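Ancillary protein 1 (Streptococcus pyogenes, PDB 2XI9) is a pilus-presented adhesin, also named a collagen-binding protein, whose internal thioester bond is required for efficient interaction with host cells. Local coordinates at residues 215-224 with 241-252. Numbering follows the deposited sequence.
Sequences HIKKVIEKGY and LRAATQLAIYYF
Val219, packed as a knob among Thr245, Ala248, Ile249 and Phe252, centres a buried antiparallel helix pair in the thioester domain, where helical segments 215-222 and 241-252 run at 173°, their axes 9.6 Å apart at closest approach. Its CG1, anti to the backbone N (chi1 171°), lies 3.5 Å from Ala248 CB, a methyl small enough to admit the branched valine, while CG2 meets the edge of the Phe252 ring. Beside it, Ile216 CD1 and Ile249 CD1 meet at 3.9 Å, the two side chains crossing almost at right angles. At one end the Phe252 ring takes His215 CB over its centre, 3.6 Å from the centroid, in a CH-pi contact; Tyr251 covers the opposite face, and Asp206 bonds His215 ND1. At the other end Gly223 leaves helical geometry; lacking a side chain, it passes close to Thr245, where a CB would clash with CG2. Tyr224 N then donates to Thr245 OG1 (2.9 Å, 164°), and that hydroxyl in turn donates to Leu241 O. The Tyr224 ring slants across the Arg242 chain; a water joins Tyr224 OH to Arg242 NH1, which also bond Glu238 and Tyr147, respectively. Apolar packing thus joins the helices, while one threonine hydroxyl, accepting and donating, satisfies a buried N-H just past the helix end.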
# COMPACT_ATOMS: atom_id res chain seq x y z
N HIS A 215 -11.71 -4.60 -5.22
CA HIS A 215 -12.41 -3.33 -4.93
C HIS A 215 -11.50 -2.10 -5.07
O HIS A 215 -11.88 -1.07 -5.71
CB HIS A 215 -13.06 -3.38 -3.52
CG HIS A 215 -14.21 -4.34 -3.43
ND1 HIS A 215 -14.68 -4.86 -2.23
CD2 HIS A 215 -14.98 -4.87 -4.40
CE1 HIS A 215 -15.70 -5.67 -2.48
NE2 HIS A 215 -15.91 -5.69 -3.79
N ILE A 216 -10.32 -2.21 -4.49
CA ILE A 216 -9.36 -1.15 -4.54
C ILE A 216 -8.91 -0.82 -5.97
O ILE A 216 -8.89 0.37 -6.36
CB ILE A 216 -8.13 -1.45 -3.58
CG1 ILE A 216 -8.57 -1.50 -2.11
CG2 ILE A 216 -6.98 -0.54 -3.89
CD1 ILE A 216 -9.17 -0.30 -1.55
N LYS A 217 -8.60 -1.85 -6.76
CA LYS A 217 -8.15 -1.64 -8.12
C LYS A 217 -9.26 -0.99 -8.93
O LYS A 217 -8.96 -0.21 -9.79
CB LYS A 217 -7.79 -2.95 -8.80
CG LYS A 217 -6.52 -3.56 -8.33
CD LYS A 217 -6.34 -4.87 -9.07
CE LYS A 217 -5.02 -5.52 -8.74
NZ LYS A 217 -4.89 -6.91 -9.35
N LYS A 218 -10.54 -1.31 -8.62
CA LYS A 218 -11.64 -0.75 -9.42
C LYS A 218 -11.98 0.71 -9.11
O LYS A 218 -12.37 1.46 -10.01
CB LYS A 218 -12.88 -1.64 -9.34
CG LYS A 218 -12.68 -2.98 -10.15
CD LYS A 218 -13.69 -4.04 -9.83
CE LYS A 218 -14.98 -3.79 -10.57
NZ LYS A 218 -16.13 -4.71 -10.15
N VAL A 219 -11.85 1.10 -7.85
CA VAL A 219 -11.94 2.50 -7.45
C VAL A 219 -10.87 3.32 -8.19
O VAL A 219 -11.18 4.33 -8.82
CB VAL A 219 -11.81 2.68 -5.91
CG1 VAL A 219 -11.68 4.16 -5.50
CG2 VAL A 219 -13.03 2.06 -5.15
N ILE A 220 -9.62 2.85 -8.11
CA ILE A 220 -8.52 3.56 -8.80
C ILE A 220 -8.78 3.70 -10.32
O ILE A 220 -8.62 4.77 -10.87
CB ILE A 220 -7.19 2.91 -8.56
CG1 ILE A 220 -6.81 2.93 -7.09
CG2 ILE A 220 -6.09 3.62 -9.43
CD1 ILE A 220 -6.66 4.31 -6.47
N GLU A 221 -9.23 2.61 -10.95
CA GLU A 221 -9.50 2.53 -12.37
C GLU A 221 -10.49 3.57 -12.84
O GLU A 221 -10.34 4.13 -13.94
CB GLU A 221 -10.06 1.11 -12.70
CG GLU A 221 -10.62 0.94 -14.03
CD GLU A 221 -11.56 -0.25 -14.19
OE1 GLU A 221 -11.36 -1.31 -13.54
OE2 GLU A 221 -12.48 -0.09 -15.04
N LYS A 222 -11.56 3.77 -12.09
CA LYS A 222 -12.63 4.69 -12.55
C LYS A 222 -12.46 6.05 -11.94
O LYS A 222 -13.12 6.99 -12.34
CB LYS A 222 -14.06 4.17 -12.25
CG LYS A 222 -14.64 3.25 -13.26
CD LYS A 222 -14.84 3.88 -14.60
CE LYS A 222 -15.95 3.19 -15.40
NZ LYS A 222 -16.35 4.11 -16.53
N GLY A 223 -11.55 6.16 -10.99
CA GLY A 223 -11.27 7.39 -10.31
C GLY A 223 -10.23 8.31 -10.90
O GLY A 223 -9.85 8.22 -12.08
N TYR A 224 -9.76 9.23 -10.06
CA TYR A 224 -8.79 10.22 -10.53
C TYR A 224 -7.39 9.63 -10.50
O TYR A 224 -6.87 9.27 -9.43
CB TYR A 224 -8.85 11.46 -9.68
CG TYR A 224 -7.97 12.55 -10.12
CD1 TYR A 224 -8.34 13.38 -11.20
CD2 TYR A 224 -6.78 12.81 -9.48
CE1 TYR A 224 -7.54 14.41 -11.59
CE2 TYR A 224 -5.98 13.84 -9.89
CZ TYR A 224 -6.34 14.63 -10.94
OH TYR A 224 -5.57 15.69 -11.32
N LEU A 241 -13.23 14.90 -8.28
CA LEU A 241 -13.04 13.48 -8.57
C LEU A 241 -11.96 12.88 -7.69
O LEU A 241 -12.10 11.74 -7.19
CB LEU A 241 -12.81 13.19 -10.06
CG LEU A 241 -12.77 11.72 -10.47
CD1 LEU A 241 -14.13 11.07 -10.25
CD2 LEU A 241 -12.29 11.57 -11.99
N ARG A 242 -10.88 13.63 -7.46
CA ARG A 242 -9.82 13.18 -6.56
C ARG A 242 -10.38 12.87 -5.15
O ARG A 242 -10.09 11.84 -4.57
CB ARG A 242 -8.69 14.22 -6.51
CG ARG A 242 -7.40 13.72 -5.85
CD ARG A 242 -6.28 14.69 -6.14
NE ARG A 242 -4.99 14.19 -5.65
CZ ARG A 242 -3.81 14.59 -6.07
NH1 ARG A 242 -3.70 15.53 -7.01
NH2 ARG A 242 -2.72 14.06 -5.51
N ALA A 243 -11.16 13.79 -4.61
CA ALA A 243 -11.77 13.60 -3.31
C ALA A 243 -12.72 12.40 -3.28
O ALA A 243 -12.68 11.62 -2.35
CB ALA A 243 -12.49 14.83 -2.87
N ALA A 244 -13.56 12.27 -4.31
CA ALA A 244 -14.51 11.17 -4.39
C ALA A 244 -13.74 9.87 -4.38
O ALA A 244 -14.17 8.92 -3.75
CB ALA A 244 -15.39 11.32 -5.65
N THR A 245 -12.60 9.82 -5.12
CA THR A 245 -11.72 8.65 -5.19
C THR A 245 -11.16 8.34 -3.80
O THR A 245 -11.14 7.18 -3.37
CB THR A 245 -10.55 8.81 -6.29
OG1 THR A 245 -11.11 9.28 -7.55
CG2 THR A 245 -9.81 7.52 -6.54
N GLN A 246 -10.71 9.37 -3.09
CA GLN A 246 -10.14 9.17 -1.76
C GLN A 246 -11.19 8.58 -0.81
O GLN A 246 -10.90 7.69 -0.02
CB GLN A 246 -9.61 10.50 -1.20
CG GLN A 246 -8.98 10.40 0.21
CD GLN A 246 -7.77 9.51 0.28
OE1 GLN A 246 -6.66 9.95 0.02
NE2 GLN A 246 -7.96 8.26 0.69
N LEU A 247 -12.39 9.13 -0.87
CA LEU A 247 -13.47 8.66 0.03
C LEU A 247 -13.90 7.23 -0.34
O LEU A 247 -14.20 6.46 0.52
CB LEU A 247 -14.66 9.64 -0.01
CG LEU A 247 -15.87 9.27 0.85
CD1 LEU A 247 -15.43 9.21 2.31
CD2 LEU A 247 -17.06 10.27 0.62
N ALA A 248 -13.91 6.89 -1.63
CA ALA A 248 -14.24 5.55 -2.10
C ALA A 248 -13.19 4.54 -1.61
O ALA A 248 -13.53 3.46 -1.22
CB ALA A 248 -14.35 5.52 -3.64
N ILE A 249 -11.94 4.95 -1.55
CA ILE A 249 -10.90 4.11 -0.95
C ILE A 249 -11.20 3.89 0.55
O ILE A 249 -11.20 2.75 1.01
CB ILE A 249 -9.48 4.70 -1.17
CG1 ILE A 249 -9.07 4.61 -2.66
CG2 ILE A 249 -8.46 4.03 -0.17
CD1 ILE A 249 -8.91 3.20 -3.24
N TYR A 250 -11.52 4.97 1.27
CA TYR A 250 -11.85 4.89 2.69
C TYR A 250 -13.08 4.02 2.96
O TYR A 250 -13.16 3.38 4.00
CB TYR A 250 -12.07 6.28 3.28
CG TYR A 250 -10.83 7.14 3.47
CD1 TYR A 250 -9.55 6.58 3.60
CD2 TYR A 250 -10.95 8.51 3.53
CE1 TYR A 250 -8.45 7.37 3.80
CE2 TYR A 250 -9.82 9.32 3.76
CZ TYR A 250 -8.58 8.74 3.88
OH TYR A 250 -7.47 9.52 4.11
N TYR A 251 -14.04 4.03 2.04
CA TYR A 251 -15.19 3.16 2.10
C TYR A 251 -14.78 1.69 2.30
O TYR A 251 -15.40 1.00 3.10
CB TYR A 251 -16.08 3.34 0.85
CG TYR A 251 -17.30 2.42 0.82
CD1 TYR A 251 -17.23 1.15 0.25
CD2 TYR A 251 -18.49 2.81 1.40
CE1 TYR A 251 -18.34 0.30 0.25
CE2 TYR A 251 -19.60 1.96 1.39
CZ TYR A 251 -19.51 0.72 0.81
OH TYR A 251 -20.61 -0.12 0.82
N PHE A 252 -13.72 1.24 1.63
CA PHE A 252 -13.24 -0.13 1.70
C PHE A 252 -12.18 -0.31 2.77
O PHE A 252 -12.17 -1.31 3.42
CB PHE A 252 -12.70 -0.63 0.34
CG PHE A 252 -13.77 -0.74 -0.72
CD1 PHE A 252 -14.77 -1.67 -0.60
CD2 PHE A 252 -13.80 0.16 -1.79
CE1 PHE A 252 -15.82 -1.72 -1.57
CE2 PHE A 252 -14.84 0.14 -2.73
CZ PHE A 252 -15.83 -0.81 -2.63
O HOH W 1 -5.59 17.13 -8.56